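PDB 3RBT: glutathione transferase o1 from Bombyx mori, which probably works as an Omega-class glutathione transferase, joining glutathione to electrophilic substrates, possibly with a dehydroascorbate-reducing activity as well. Local coordinates for residues Ile18-Leu23 with Arg28-Asp33; Arg40-Leu45 with Tyr52-Leu57. All coordinates share one frame; numbering follows the deposited sequence.

Interaction 1: Ile18-Leu23 with Arg28-Asp33; sequences IPPPAL and RLYHVD
The proline-rich N-terminal arm Ile18-Leu23 is pinned by Arg28 and Tyr30 onto one face of the thioredoxin-like sheet, at strand 27-31 of the N-terminal GST domain. Arg28 reaches out from the strand and takes the backbone carbonyl of Pro21 end-on: NH2 lies 2.8 Å and NH1 3.0 Å from Pro21 O, and the oxygen sits close to the guanidinium plane. The NH1 bond runs nearly along the C=O axis, while NH2 approaches tilted from the carbonyl plane. Above and below, the flat group is sandwiched, with Leu23 CD2 3.6 Å from Arg28 CZ over one face and Pro20 CB covering the other. Arg28 CG stands anti to the backbone nitrogen of its own residue (chi1 -174°), and the bend at chi3 turns the head toward the arm. Two carboxylates from the neighbouring strands share its charge, Glu53 at NE and Glu79 at NH1, which probably keeps the guanidinium fixed in rotation. A methionine in its place would probably leave Pro21 O without both donors and Glu53 and Glu79 without their cation. Tyr30, whose hydroxyl is hydrogen-bonded to Glu79, completes the seat, its OH 3.4 Å from Pro20 CG.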
ATOM      1  N   ILE A  18      22.083  -5.354 -24.614  1.00 42.43           N
ATOM      2  CA  ILE A  18      21.157  -6.260 -25.280  1.00 42.54           C
ATOM      3  C   ILE A  18      20.235  -6.867 -24.222  1.00 40.42           C
ATOM      4  O   ILE A  18      20.715  -7.435 -23.240  1.00 39.37           O
ATOM      5  CB  ILE A  18      21.912  -7.406 -26.010  1.00 44.40           C
ATOM      6  CG1 ILE A  18      22.998  -6.844 -26.934  1.00 46.66           C
ATOM      7  CG2 ILE A  18      20.939  -8.304 -26.782  1.00 44.68           C
ATOM      8  CD1 ILE A  18      24.179  -7.798 -27.171  1.00 48.89           C
ATOM      9  N   PRO A  19      18.909  -6.737 -24.409  1.00 39.71           N
ATOM     10  CA  PRO A  19      17.965  -7.307 -23.450  1.00 37.71           C
ATOM     11  C   PRO A  19      17.947  -8.833 -23.483  1.00 37.74           C
ATOM     12  O   PRO A  19      18.321  -9.428 -24.495  1.00 39.17           O
ATOM     13  CB  PRO A  19      16.614  -6.749 -23.910  1.00 37.64           C
ATOM     14  CG  PRO A  19      16.796  -6.471 -25.348  1.00 39.67           C
ATOM     15  CD  PRO A  19      18.218  -6.014 -25.492  1.00 40.88           C
ATOM     16  N   PRO A  20      17.517  -9.462 -22.374  1.00 36.17           N
ATOM     17  CA  PRO A  20      17.377 -10.916 -22.311  1.00 36.19           C
ATOM     18  C   PRO A  20      16.265 -11.384 -23.242  1.00 36.84           C
ATOM     19  O   PRO A  20      15.470 -10.555 -23.696  1.00 36.59           O
ATOM     20  CB  PRO A  20      16.977 -11.160 -20.850  1.00 34.22           C
ATOM     21  CG  PRO A  20      16.381  -9.890 -20.397  1.00 32.82           C
ATOM     22  CD  PRO A  20      17.162  -8.829 -21.089  1.00 34.10           C
ATOM     23  N   PRO A  21      16.202 -12.702 -23.528  1.00 37.78           N
ATOM     24  CA  PRO A  21      15.164 -13.212 -24.423  1.00 38.60           C
ATOM     25  C   PRO A  21      13.787 -13.221 -23.762  1.00 36.99           C
ATOM     26  O   PRO A  21      13.668 -12.934 -22.563  1.00 35.39           O
ATOM     27  CB  PRO A  21      15.625 -14.646 -24.699  1.00 39.85           C
ATOM     28  CG  PRO A  21      16.368 -15.030 -23.472  1.00 38.71           C
ATOM     29  CD  PRO A  21      17.074 -13.785 -23.031  1.00 37.91           C
ATOM     30  N   ALA A  22      12.761 -13.543 -24.546  1.00 37.64           N
ATOM     31  CA  ALA A  22      11.410 -13.738 -24.029  1.00 36.68           C
ATOM     32  C   ALA A  22      11.394 -14.829 -22.960  1.00 35.75           C
ATOM     33  O   ALA A  22      12.164 -15.790 -23.035  1.00 36.66           O
ATOM     34  CB  ALA A  22      10.461 -14.094 -25.173  1.00 38.46           C
ATOM     35  N   LEU A  23      10.522 -14.680 -21.967  1.00 34.30           N
ATOM     36  CA  LEU A  23      10.412 -15.674 -20.896  1.00 33.73           C
ATOM     37  C   LEU A  23       9.890 -17.004 -21.413  1.00 35.58           C
ATOM     38  O   LEU A  23       9.100 -17.050 -22.360  1.00 36.42           O
ATOM     39  CB  LEU A  23       9.493 -15.177 -19.781  1.00 32.01           C
ATOM     40  CG  LEU A  23       9.940 -13.941 -19.003  1.00 29.74           C
ATOM     41  CD1 LEU A  23       8.755 -13.428 -18.209  1.00 27.77           C
ATOM     42  CD2 LEU A  23      11.141 -14.242 -18.108  1.00 27.25           C
ATOM     43  N   ARG A  28      11.294 -13.769 -14.075  1.00 24.60           N
ATOM     44  CA  ARG A  28      12.558 -13.032 -14.100  1.00 24.54           C
ATOM     45  C   ARG A  28      12.532 -11.847 -13.146  1.00 23.27           C
ATOM     46  O   ARG A  28      11.695 -10.954 -13.284  1.00 23.25           O
ATOM     47  CB  ARG A  28      12.855 -12.546 -15.519  1.00 25.43           C
ATOM     48  CG  ARG A  28      14.219 -11.875 -15.700  1.00 26.10           C
ATOM     49  CD  ARG A  28      14.411 -11.462 -17.158  1.00 28.93           C
ATOM     50  NE  ARG A  28      14.592 -12.613 -18.045  1.00 30.90           N
ATOM     51  CZ  ARG A  28      14.153 -12.685 -19.301  1.00 32.85           C
ATOM     52  NH1 ARG A  28      13.479 -11.680 -19.851  1.00 33.01           N
ATOM     53  NH2 ARG A  28      14.385 -13.778 -20.016  1.00 35.30           N
ATOM     54  N   LEU A  29      13.456 -11.838 -12.192  1.00 22.52           N
ATOM     55  CA  LEU A  29      13.603 -10.708 -11.292  1.00 21.14           C
ATOM     56  C   LEU A  29      14.788  -9.826 -11.682  1.00 22.00           C
ATOM     57  O   LEU A  29      15.935 -10.297 -11.750  1.00 22.68           O
ATOM     58  CB  LEU A  29      13.740 -11.178  -9.838  1.00 20.16           C
ATOM     59  CG  LEU A  29      13.640 -10.079  -8.762  1.00 18.91           C
ATOM     60  CD1 LEU A  29      12.228  -9.499  -8.671  1.00 15.27           C
ATOM     61  CD2 LEU A  29      14.106 -10.583  -7.393  1.00 17.51           C
ATOM     62  N   TYR A  30      14.489  -8.558 -11.959  1.00 21.61           N
ATOM     63  CA  TYR A  30      15.499  -7.513 -12.094  1.00 21.84           C
ATOM     64  C   TYR A  30      15.750  -6.917 -10.710  1.00 21.13           C
ATOM     65  O   TYR A  30      14.848  -6.351 -10.086  1.00 19.81           O
ATOM     66  CB  TYR A  30      15.043  -6.425 -13.069  1.00 22.46           C
ATOM     67  CG  TYR A  30      14.862  -6.885 -14.501  1.00 22.70           C
ATOM     68  CD1 TYR A  30      13.645  -7.405 -14.930  1.00 22.86           C
ATOM     69  CD2 TYR A  30      15.895  -6.772 -15.434  1.00 23.60           C
ATOM     70  CE1 TYR A  30      13.462  -7.827 -16.246  1.00 24.03           C
ATOM     71  CE2 TYR A  30      15.724  -7.198 -16.755  1.00 25.33           C
ATOM     72  CZ  TYR A  30      14.492  -7.715 -17.150  1.00 26.15           C
ATOM     73  OH  TYR A  30      14.276  -8.139 -18.442  1.00 28.53           O
ATOM     74  N   HIS A  31      16.988  -7.045 -10.247  1.00 21.34           N
ATOM     75  CA  HIS A  31      17.326  -6.846  -8.844  1.00 20.91           C
ATOM     76  C   HIS A  31      18.699  -6.211  -8.729  1.00 21.72           C
ATOM     77  O   HIS A  31      19.631  -6.609  -9.432  1.00 22.61           O
ATOM     78  CB  HIS A  31      17.297  -8.215  -8.142  1.00 20.56           C
ATOM     79  CG  HIS A  31      17.923  -8.238  -6.781  1.00 20.71           C
ATOM     80  ND1 HIS A  31      17.403  -7.550  -5.704  1.00 20.97           N
ATOM     81  CD2 HIS A  31      18.999  -8.916  -6.311  1.00 21.69           C
ATOM     82  CE1 HIS A  31      18.147  -7.782  -4.636  1.00 20.99           C
ATOM     83  NE2 HIS A  31      19.123  -8.608  -4.978  1.00 22.45           N
ATOM     84  N   VAL A  32      18.820  -5.194  -7.880  1.00 21.63           N
ATOM     85  CA  VAL A  32      20.139  -4.656  -7.550  1.00 22.76           C
ATOM     86  C   VAL A  32      20.693  -5.416  -6.343  1.00 23.03           C
ATOM     87  O   VAL A  32      20.052  -5.480  -5.296  1.00 22.16           O
ATOM     88  CB  VAL A  32      20.101  -3.153  -7.222  1.00 22.87           C
ATOM     89  CG1 VAL A  32      21.482  -2.680  -6.771  1.00 24.32           C
ATOM     90  CG2 VAL A  32      19.634  -2.355  -8.423  1.00 23.37           C
ATOM     91  N   ASP A  33      21.892  -5.969  -6.489  1.00 24.37           N
ATOM     92  CA  ASP A  33      22.535  -6.738  -5.431  1.00 25.24           C
ATOM     93  C   ASP A  33      22.459  -5.999  -4.095  1.00 24.49           C
ATOM     94  O   ASP A  33      22.722  -4.809  -4.036  1.00 25.03           O
ATOM     95  CB  ASP A  33      23.998  -7.020  -5.808  1.00 27.20           C
ATOM     96  CG  ASP A  33      24.336  -8.497  -5.760  1.00 29.76           C
ATOM     97  OD1 ASP A  33      23.498  -9.297  -5.284  1.00 33.10           O
ATOM     98  OD2 ASP A  33      25.438  -8.871  -6.205  1.00 33.59           O
TER

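Interaction 2: Arg40-Leu45 with Tyr52-Leu57; sequences RVLLVL and YEVYRL
Leu42 and Leu45, one turn apart on helix 36-47, pack against Tyr52 and Val54 of strand 52-56, within the beta-alpha-beta unit that opens the thioredoxin-like domain. Helix and strand run almost antiparallel, their short axes 10.7 Å apart at 165°, as expected when the chain leaves the helix and turns back into the next strand.

The close part gathers round the Tyr52 ring. Leu45 puts CD1 over one face in a CH-pi contact, 4.2 Å from the ring centroid and 19° off the normal, while its CB lies 4.0 Å from Tyr52 CD2. From the neighbouring turn Leu42 crosses the tyrosine at about a right angle and brings CD2 to 3.5 Å from Tyr52 CE1. The same methyl also meets Val54 CG2 at 3.8 Å, so one branch of Leu42 bridges two strand residues. Tyr52 CG sits between the backbone N and the carbonyl carbon (chi1 65°), which carries the ring up from the strand toward the helix and under Leu45 CD1. Leu42 also rests on Leu29 of the adjoining strand 27-31, and Leu45 on Leu99 of helix 92-102.

Toward the strand side the contact loosens: Tyr52 and Val54 are both partly exposed, and Val54 adds just its CG2 at the margin. The phenol oxygen is nevertheless held, hydrogen-bonded to Glu46 OE1 and His223 NE2. Between 40-45 and 52-57 the contact is thus apolar, dispersion and CH-pi, while one residue further along the helix Glu46 grips the polar end of Tyr52 and probably limits how far its ring can shift beneath the leucines.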
ATOM      1  N   ARG A  40      13.230  -9.262  -0.319  1.00 15.77           N
ATOM      2  CA  ARG A  40      11.815  -9.572  -0.110  1.00 16.00           C
ATOM      3  C   ARG A  40      11.203 -10.485  -1.157  1.00 15.69           C
ATOM      4  O   ARG A  40      10.589 -11.501  -0.828  1.00 15.88           O
ATOM      5  CB  ARG A  40      11.006  -8.279  -0.145  1.00 16.07           C
ATOM      6  CG  ARG A  40      10.600  -7.749   1.166  1.00 17.25           C
ATOM      7  CD  ARG A  40       9.578  -6.634   0.960  1.00 18.19           C
ATOM      8  NE  ARG A  40       9.190  -6.093   2.254  1.00 17.59           N
ATOM      9  CZ  ARG A  40       8.539  -4.957   2.448  1.00 16.50           C
ATOM     10  NH1 ARG A  40       8.182  -4.199   1.421  1.00 15.56           N
ATOM     11  NH2 ARG A  40       8.251  -4.591   3.688  1.00 18.77           N
ATOM     12  N   VAL A  41      11.328 -10.081  -2.419  1.00 15.37           N
ATOM     13  CA  VAL A  41      10.766 -10.835  -3.521  1.00 15.49           C
ATOM     14  C   VAL A  41      11.504 -12.168  -3.706  1.00 16.18           C
ATOM     15  O   VAL A  41      10.875 -13.180  -4.010  1.00 17.11           O
ATOM     16  CB  VAL A  41      10.743 -10.009  -4.834  1.00 15.30           C
ATOM     17  CG1 VAL A  41      10.129 -10.827  -5.971  1.00 14.67           C
ATOM     18  CG2 VAL A  41       9.949  -8.706  -4.630  1.00 14.43           C
ATOM     19  N   LEU A  42      12.823 -12.176  -3.516  1.00 16.15           N
ATOM     20  CA  LEU A  42      13.580 -13.439  -3.561  1.00 16.95           C
ATOM     21  C   LEU A  42      13.089 -14.448  -2.513  1.00 16.68           C
ATOM     22  O   LEU A  42      12.969 -15.632  -2.804  1.00 17.19           O
ATOM     23  CB  LEU A  42      15.096 -13.206  -3.414  1.00 17.03           C
ATOM     24  CG  LEU A  42      15.812 -12.547  -4.603  1.00 18.51           C
ATOM     25  CD1 LEU A  42      17.227 -12.098  -4.215  1.00 19.09           C
ATOM     26  CD2 LEU A  42      15.852 -13.487  -5.815  1.00 18.25           C
ATOM     27  N   LEU A  43      12.816 -13.971  -1.304  1.00 16.15           N
ATOM     28  CA  LEU A  43      12.296 -14.828  -0.228  1.00 16.70           C
ATOM     29  C   LEU A  43      10.954 -15.485  -0.582  1.00 16.77           C
ATOM     30  O   LEU A  43      10.777 -16.693  -0.393  1.00 17.40           O
ATOM     31  CB  LEU A  43      12.155 -14.032   1.074  1.00 15.87           C
ATOM     32  CG  LEU A  43      13.459 -13.546   1.711  1.00 16.81           C
ATOM     33  CD1 LEU A  43      13.171 -12.641   2.931  1.00 15.12           C
ATOM     34  CD2 LEU A  43      14.423 -14.695   2.052  1.00 16.36           C
ATOM     35  N   VAL A  44      10.027 -14.677  -1.098  1.00 16.22           N
ATOM     36  CA  VAL A  44       8.689 -15.140  -1.482  1.00 16.42           C
ATOM     37  C   VAL A  44       8.743 -16.153  -2.624  1.00 17.37           C
ATOM     38  O   VAL A  44       8.146 -17.232  -2.531  1.00 18.86           O
ATOM     39  CB  VAL A  44       7.751 -13.941  -1.801  1.00 15.72           C
ATOM     40  CG1 VAL A  44       6.407 -14.413  -2.380  1.00 15.61           C
ATOM     41  CG2 VAL A  44       7.528 -13.125  -0.533  1.00 14.00           C
ATOM     42  N   LEU A  45       9.474 -15.821  -3.686  1.00 17.68           N
ATOM     43  CA  LEU A  45       9.675 -16.749  -4.810  1.00 18.34           C
ATOM     44  C   LEU A  45      10.171 -18.111  -4.347  1.00 19.40           C
ATOM     45  O   LEU A  45       9.697 -19.160  -4.809  1.00 20.47           O
ATOM     46  CB  LEU A  45      10.682 -16.172  -5.802  1.00 18.11           C
ATOM     47  CG  LEU A  45      10.218 -15.042  -6.724  1.00 17.89           C
ATOM     48  CD1 LEU A  45      11.430 -14.261  -7.189  1.00 17.08           C
ATOM     49  CD2 LEU A  45       9.431 -15.598  -7.919  1.00 18.35           C
ATOM     50  N   TYR A  52      12.799 -19.115 -11.149  1.00 26.18           N
ATOM     51  CA  TYR A  52      13.091 -17.749 -11.547  1.00 25.95           C
ATOM     52  C   TYR A  52      14.563 -17.599 -11.891  1.00 26.88           C
ATOM     53  O   TYR A  52      15.384 -18.434 -11.530  1.00 27.35           O
ATOM     54  CB  TYR A  52      12.733 -16.767 -10.417  1.00 24.41           C
ATOM     55  CG  TYR A  52      13.588 -16.944  -9.187  1.00 24.31           C
ATOM     56  CD1 TYR A  52      14.716 -16.151  -8.981  1.00 24.99           C
ATOM     57  CD2 TYR A  52      13.279 -17.911  -8.236  1.00 24.49           C
ATOM     58  CE1 TYR A  52      15.511 -16.316  -7.858  1.00 25.81           C
ATOM     59  CE2 TYR A  52      14.067 -18.087  -7.107  1.00 26.00           C
ATOM     60  CZ  TYR A  52      15.177 -17.284  -6.927  1.00 26.67           C
ATOM     61  OH  TYR A  52      15.959 -17.449  -5.810  1.00 29.14           O
ATOM     62  N   GLU A  53      14.878 -16.514 -12.581  1.00 27.37           N
ATOM     63  CA  GLU A  53      16.255 -16.097 -12.792  1.00 28.39           C
ATOM     64  C   GLU A  53      16.398 -14.650 -12.334  1.00 27.44           C
ATOM     65  O   GLU A  53      15.432 -13.884 -12.355  1.00 27.00           O
ATOM     66  CB  GLU A  53      16.636 -16.236 -14.267  1.00 29.77           C
ATOM     67  CG  GLU A  53      15.613 -15.633 -15.231  1.00 31.12           C
ATOM     68  CD  GLU A  53      15.963 -15.882 -16.687  1.00 34.17           C
ATOM     69  OE1 GLU A  53      16.296 -17.028 -17.046  1.00 36.15           O
ATOM     70  OE2 GLU A  53      15.913 -14.921 -17.472  1.00 34.04           O
ATOM     71  N   VAL A  54      17.603 -14.288 -11.913  1.00 27.90           N
ATOM     72  CA  VAL A  54      17.903 -12.935 -11.487  1.00 27.37           C
ATOM     73  C   VAL A  54      18.731 -12.217 -12.548  1.00 28.48           C
ATOM     74  O   VAL A  54      19.820 -12.672 -12.908  1.00 29.15           O
ATOM     75  CB  VAL A  54      18.667 -12.918 -10.149  1.00 27.04           C
ATOM     76  CG1 VAL A  54      19.004 -11.489  -9.735  1.00 26.55           C
ATOM     77  CG2 VAL A  54      17.861 -13.600  -9.063  1.00 27.00           C
ATOM     78  N   TYR A  55      18.210 -11.103 -13.053  1.00 28.47           N
ATOM     79  CA  TYR A  55      19.031 -10.211 -13.854  1.00 30.18           C
ATOM     80  C   TYR A  55      19.534  -9.080 -12.976  1.00 30.02           C
ATOM     81  O   TYR A  55      18.760  -8.235 -12.515  1.00 28.56           O
ATOM     82  CB  TYR A  55      18.309  -9.723 -15.115  1.00 30.71           C
ATOM     83  CG  TYR A  55      18.504 -10.677 -16.271  1.00 33.74           C
ATOM     84  CD1 TYR A  55      19.319 -10.340 -17.351  1.00 36.16           C
ATOM     85  CD2 TYR A  55      17.910 -11.946 -16.260  1.00 34.86           C
ATOM     86  CE1 TYR A  55      19.525 -11.242 -18.405  1.00 38.97           C
ATOM     87  CE2 TYR A  55      18.100 -12.840 -17.303  1.00 37.03           C
ATOM     88  CZ  TYR A  55      18.908 -12.487 -18.371  1.00 39.02           C
ATOM     89  OH  TYR A  55      19.089 -13.387 -19.402  1.00 42.07           O
ATOM     90  N   ARG A  56      20.838  -9.115 -12.720  1.00 31.17           N
ATOM     91  CA  ARG A  56      21.505  -8.136 -11.877  1.00 32.25           C
ATOM     92  C   ARG A  56      21.586  -6.787 -12.576  1.00 32.66           C
ATOM     93  O   ARG A  56      22.121  -6.680 -13.683  1.00 33.80           O
ATOM     94  CB  ARG A  56      22.918  -8.612 -11.526  1.00 33.52           C
ATOM     95  CG  ARG A  56      22.974  -9.761 -10.548  1.00 35.98           C
ATOM     96  CD  ARG A  56      24.391 -10.308 -10.453  1.00 42.23           C
ATOM     97  NE  ARG A  56      24.688 -10.778  -9.103  1.00 45.52           N
ATOM     98  CZ  ARG A  56      25.916 -10.915  -8.599  1.00 48.27           C
ATOM     99  NH1 ARG A  56      26.987 -10.615  -9.330  1.00 49.97           N
ATOM    100  NH2 ARG A  56      26.070 -11.351  -7.353  1.00 48.58           N
ATOM    101  N   LEU A  57      21.050  -5.765 -11.917  1.00 32.17           N
ATOM    102  CA  LEU A  57      21.094  -4.405 -12.420  1.00 33.06           C
ATOM    103  C   LEU A  57      22.274  -3.666 -11.806  1.00 34.37           C
ATOM    104  O   LEU A  57      22.497  -3.727 -10.588  1.00 33.59           O
ATOM    105  CB  LEU A  57      19.792  -3.666 -12.087  1.00 32.21           C
ATOM    106  CG  LEU A  57      18.473  -4.159 -12.688  1.00 31.01           C
ATOM    107  CD1 LEU A  57      17.283  -3.627 -11.888  1.00 29.67           C
ATOM    108  CD2 LEU A  57      18.359  -3.768 -14.148  1.00 31.79           C
TER

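In the fold
From the N terminus, interaction 1 comes first: the arm 18-23 turns through a short connection and is closed against strand 27-31. The chain then runs through helix 36-47 and back into strand 52-56, where interaction 2 closes the second, slightly longer loop. The two are in series, neither nested nor crossed, with centres about 10 Å apart. They meet in the sheet, since strands 27-31 and 52-56 are parallel neighbours: Arg28 NE lies 2.7 Å from Glu53 OE2 in a salt bridge, and Tyr55 packs against Pro20 and Arg28. Together they tie the arm to one face of the sheet and the helix to the other.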